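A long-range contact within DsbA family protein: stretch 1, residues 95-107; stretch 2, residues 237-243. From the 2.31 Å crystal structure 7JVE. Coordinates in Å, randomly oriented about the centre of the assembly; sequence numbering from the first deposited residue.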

# COMPACT_ATOMS: atom_id res chain seq x y z
N SER A 95 10.59 9.38 -10.34
CA SER A 95 11.43 9.61 -9.16
C SER A 95 12.27 8.39 -8.80
O SER A 95 13.39 8.54 -8.31
CB SER A 95 10.57 10.04 -7.95
OG SER A 95 9.66 9.04 -7.53
N TRP A 96 11.78 7.16 -9.03
CA TRP A 96 12.65 6.04 -8.69
C TRP A 96 13.62 5.66 -9.81
O TRP A 96 14.68 5.10 -9.52
CB TRP A 96 11.82 4.83 -8.25
CG TRP A 96 11.10 4.08 -9.34
CD1 TRP A 96 11.50 2.91 -9.93
CD2 TRP A 96 9.84 4.42 -9.93
NE1 TRP A 96 10.56 2.51 -10.87
CE2 TRP A 96 9.54 3.42 -10.89
CE3 TRP A 96 8.94 5.48 -9.74
CZ2 TRP A 96 8.37 3.45 -11.66
CZ3 TRP A 96 7.76 5.50 -10.51
CH2 TRP A 96 7.49 4.49 -11.46
N CYS A 97 13.31 6.00 -11.07
CA CYS A 97 14.32 5.93 -12.13
C CYS A 97 15.50 6.83 -11.78
O CYS A 97 16.66 6.45 -11.93
CB CYS A 97 13.75 6.37 -13.46
SG CYS A 97 12.48 5.32 -14.11
N SER A 98 15.19 8.04 -11.34
CA SER A 98 16.22 8.95 -10.90
C SER A 98 17.10 8.29 -9.83
O SER A 98 18.33 8.28 -9.95
CB SER A 98 15.58 10.23 -10.37
OG SER A 98 16.56 11.18 -10.02
N LYS A 99 16.48 7.70 -8.80
CA LYS A 99 17.28 7.12 -7.73
C LYS A 99 18.02 5.87 -8.16
O LYS A 99 18.98 5.47 -7.49
CB LYS A 99 16.43 6.79 -6.49
CG LYS A 99 15.54 7.93 -6.06
CD LYS A 99 16.16 8.62 -4.88
CE LYS A 99 15.20 9.62 -4.25
NZ LYS A 99 15.68 9.97 -2.90
N MET A 100 17.61 5.24 -9.26
CA MET A 100 18.32 4.09 -9.82
C MET A 100 19.54 4.50 -10.63
O MET A 100 20.39 3.64 -10.92
CB MET A 100 17.37 3.28 -10.70
CG MET A 100 16.41 2.39 -9.91
SD MET A 100 17.29 0.96 -9.27
CE MET A 100 17.90 0.27 -10.79
N ALA A 101 19.66 5.77 -11.01
CA ALA A 101 20.75 6.17 -11.89
C ALA A 101 22.12 5.76 -11.36
O ALA A 101 22.93 5.28 -12.16
CB ALA A 101 20.67 7.68 -12.16
N PRO A 102 22.43 5.91 -10.07
CA PRO A 102 23.76 5.47 -9.60
C PRO A 102 24.02 3.98 -9.78
O PRO A 102 25.17 3.58 -10.01
CB PRO A 102 23.75 5.85 -8.11
CG PRO A 102 22.75 6.96 -8.03
CD PRO A 102 21.67 6.59 -9.02
N VAL A 103 22.98 3.16 -9.69
CA VAL A 103 23.15 1.73 -9.93
C VAL A 103 23.45 1.47 -11.39
O VAL A 103 24.34 0.69 -11.74
CB VAL A 103 21.89 0.95 -9.47
CG1 VAL A 103 21.86 -0.45 -10.15
CG2 VAL A 103 21.88 0.82 -7.96
N VAL A 104 22.70 2.12 -12.28
CA VAL A 104 22.94 1.95 -13.70
C VAL A 104 24.36 2.38 -14.06
O VAL A 104 25.07 1.69 -14.81
CB VAL A 104 21.88 2.71 -14.51
CG1 VAL A 104 22.23 2.68 -16.00
CG2 VAL A 104 20.49 2.10 -14.27
N GLU A 105 24.81 3.52 -13.52
CA GLU A 105 26.18 3.97 -13.77
C GLU A 105 27.19 2.92 -13.32
O GLU A 105 28.17 2.65 -14.02
CB GLU A 105 26.44 5.31 -13.08
CG GLU A 105 27.81 5.96 -13.38
CD GLU A 105 28.10 6.12 -14.90
OE1 GLU A 105 27.64 7.13 -15.49
OE2 GLU A 105 28.81 5.26 -15.50
N ASN A 106 26.96 2.31 -12.15
CA ASN A 106 27.85 1.24 -11.70
C ASN A 106 27.82 0.05 -12.67
O ASN A 106 28.87 -0.50 -13.00
CB ASN A 106 27.47 0.78 -10.29
CG ASN A 106 27.95 1.73 -9.21
OD1 ASN A 106 28.54 2.77 -9.49
ND2 ASN A 106 27.68 1.37 -7.96
N LEU A 107 26.63 -0.36 -13.11
CA LEU A 107 26.56 -1.46 -14.08
C LEU A 107 27.35 -1.13 -15.33
O LEU A 107 28.05 -2.00 -15.87
CB LEU A 107 25.11 -1.77 -14.46
CG LEU A 107 24.39 -2.71 -13.51
CD1 LEU A 107 22.90 -2.78 -13.87
CD2 LEU A 107 25.03 -4.08 -13.56
N PRO A 237 11.58 -4.95 -13.73
CA PRO A 237 11.03 -3.64 -13.35
C PRO A 237 12.11 -2.56 -13.25
O PRO A 237 13.26 -2.84 -12.91
CB PRO A 237 10.38 -3.90 -11.99
CG PRO A 237 10.09 -5.40 -12.00
CD PRO A 237 11.27 -5.98 -12.73
N GLY A 238 11.72 -1.32 -13.54
CA GLY A 238 12.64 -0.21 -13.38
C GLY A 238 13.26 -0.16 -11.99
O GLY A 238 14.42 0.23 -11.85
N SER A 239 12.51 -0.56 -10.96
CA SER A 239 13.04 -0.70 -9.61
C SER A 239 13.63 -2.10 -9.45
O SER A 239 12.90 -3.10 -9.42
CB SER A 239 11.96 -0.43 -8.56
OG SER A 239 12.44 -0.79 -7.29
N THR A 240 14.95 -2.18 -9.31
CA THR A 240 15.64 -3.45 -9.17
C THR A 240 16.97 -3.19 -8.45
O THR A 240 17.19 -2.12 -7.89
CB THR A 240 15.82 -4.11 -10.55
OG1 THR A 240 16.44 -5.38 -10.38
CG2 THR A 240 16.68 -3.25 -11.48
N THR A 241 17.84 -4.20 -8.45
CA THR A 241 19.14 -4.11 -7.80
C THR A 241 20.24 -4.30 -8.83
O THR A 241 20.00 -4.81 -9.94
CB THR A 241 19.29 -5.17 -6.70
OG1 THR A 241 19.27 -6.47 -7.30
CG2 THR A 241 18.14 -5.07 -5.67
N GLN A 242 21.46 -3.92 -8.46
CA GLN A 242 22.61 -4.18 -9.32
C GLN A 242 22.84 -5.68 -9.51
O GLN A 242 23.13 -6.14 -10.62
CB GLN A 242 23.87 -3.53 -8.75
CG GLN A 242 25.11 -3.69 -9.63
CD GLN A 242 26.18 -2.64 -9.34
OE1 GLN A 242 25.91 -1.63 -8.71
NE2 GLN A 242 27.43 -2.91 -9.78
N ASP A 243 22.72 -6.47 -8.43
CA ASP A 243 22.90 -7.91 -8.55
C ASP A 243 21.90 -8.52 -9.52
O ASP A 243 22.26 -9.38 -10.34
CB ASP A 243 22.77 -8.56 -7.18
CG ASP A 243 24.00 -8.37 -6.34
OD1 ASP A 243 25.02 -7.87 -6.89
OD2 ASP A 243 23.96 -8.71 -5.13
O HOH W 1 9.82 -0.36 -11.27

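No direct hydrogen bond joins these two stretches; the polar link between them runs through a single water. Water 1 accepts from the indole nitrogen of Trp96, with NE1 3.0 Å from the water oxygen, and from the backbone of Ser239, whose N lies 2.7 Å from the same oxygen. The two donors are themselves 3.6 Å apart, Trp96 NE1 to Ser239 N, and since both carry a hydrogen to give, neither can serve as the other's acceptor. The water supplies the acceptor that this pair lacks.

Apart from the water, the stretches meet by packing, much of it side chains of the helix against the loop backbone. Stretch 1 is helical throughout, and its own carbonyls are largely engaged along the axis, as in Met100 N to Trp96 O at 2.9 Å and Leu107 N to Val103 O at 2.9 Å. The ladder is kinked at Pro102, whose ring nitrogen has no hydrogen to donate; Val103 N also misses the regular bond to the turn before and makes only a weak one to Met100 O, at 2.9 Å. Stretch 2 runs alongside as loop until it enters a helix at Gln242, with Thr241 in the N-cap position and its side chain capping a backbone N just beyond the stretch. The approach is closer at the later end: the CA atoms of Trp96 and Ser239 are 6.8 Å apart, those of Val103 and Gln242 6.0 Å.

Trp96, Met100 and Val103 recur at helical spacing, and all three direct their CA-to-CB bonds toward stretch 2. The Trp96 ring presents its edge, near its plane, to Ser239 N and Gly238 C, and Trp96 CD1 sits 3.6 Å from Ser239 CB. Gly238 has no side chain; an ideal CB there would point toward stretch 1 and lie 3.4 Å from Trp96 NE1, about van der Waals contact, so the distance does not by itself make glycine necessary.

Met100, with all three chi angles in m, folds its flexible chain against the loop backbone. Met100 CG is 3.5 Å from Gly238 O and Met100 SD 3.4 Å from Thr240 O, while the terminal Met100 CE meets Thr240 CG2 at 3.8 Å, a methyl-to-methyl contact. Val103 continues the apolar strip, placing CG1 3.9 Å from both the N and the CB of Gln242.

Gln242 has the largest area covered by the opposing stretch, 104 Å² of a total of 420 Å² counted over both sides. Its CA-to-CB bond points sideways, but chi1 and chi2 are both t, and the extended chain brings its end nearer the helix. The aliphatic part packs on Leu107, with Gln242 CG 4.0 Å from Leu107 CD2; the Leu107 side chain likewise starts sideways and comes nearer at its end. Farther out, Gln242 OE1 lies 3.3 Å from Asn106 CB, so the amide oxygen rests against a carbon. The contact thus depends on van der Waals fit, supplemented by the water at the Trp96 end.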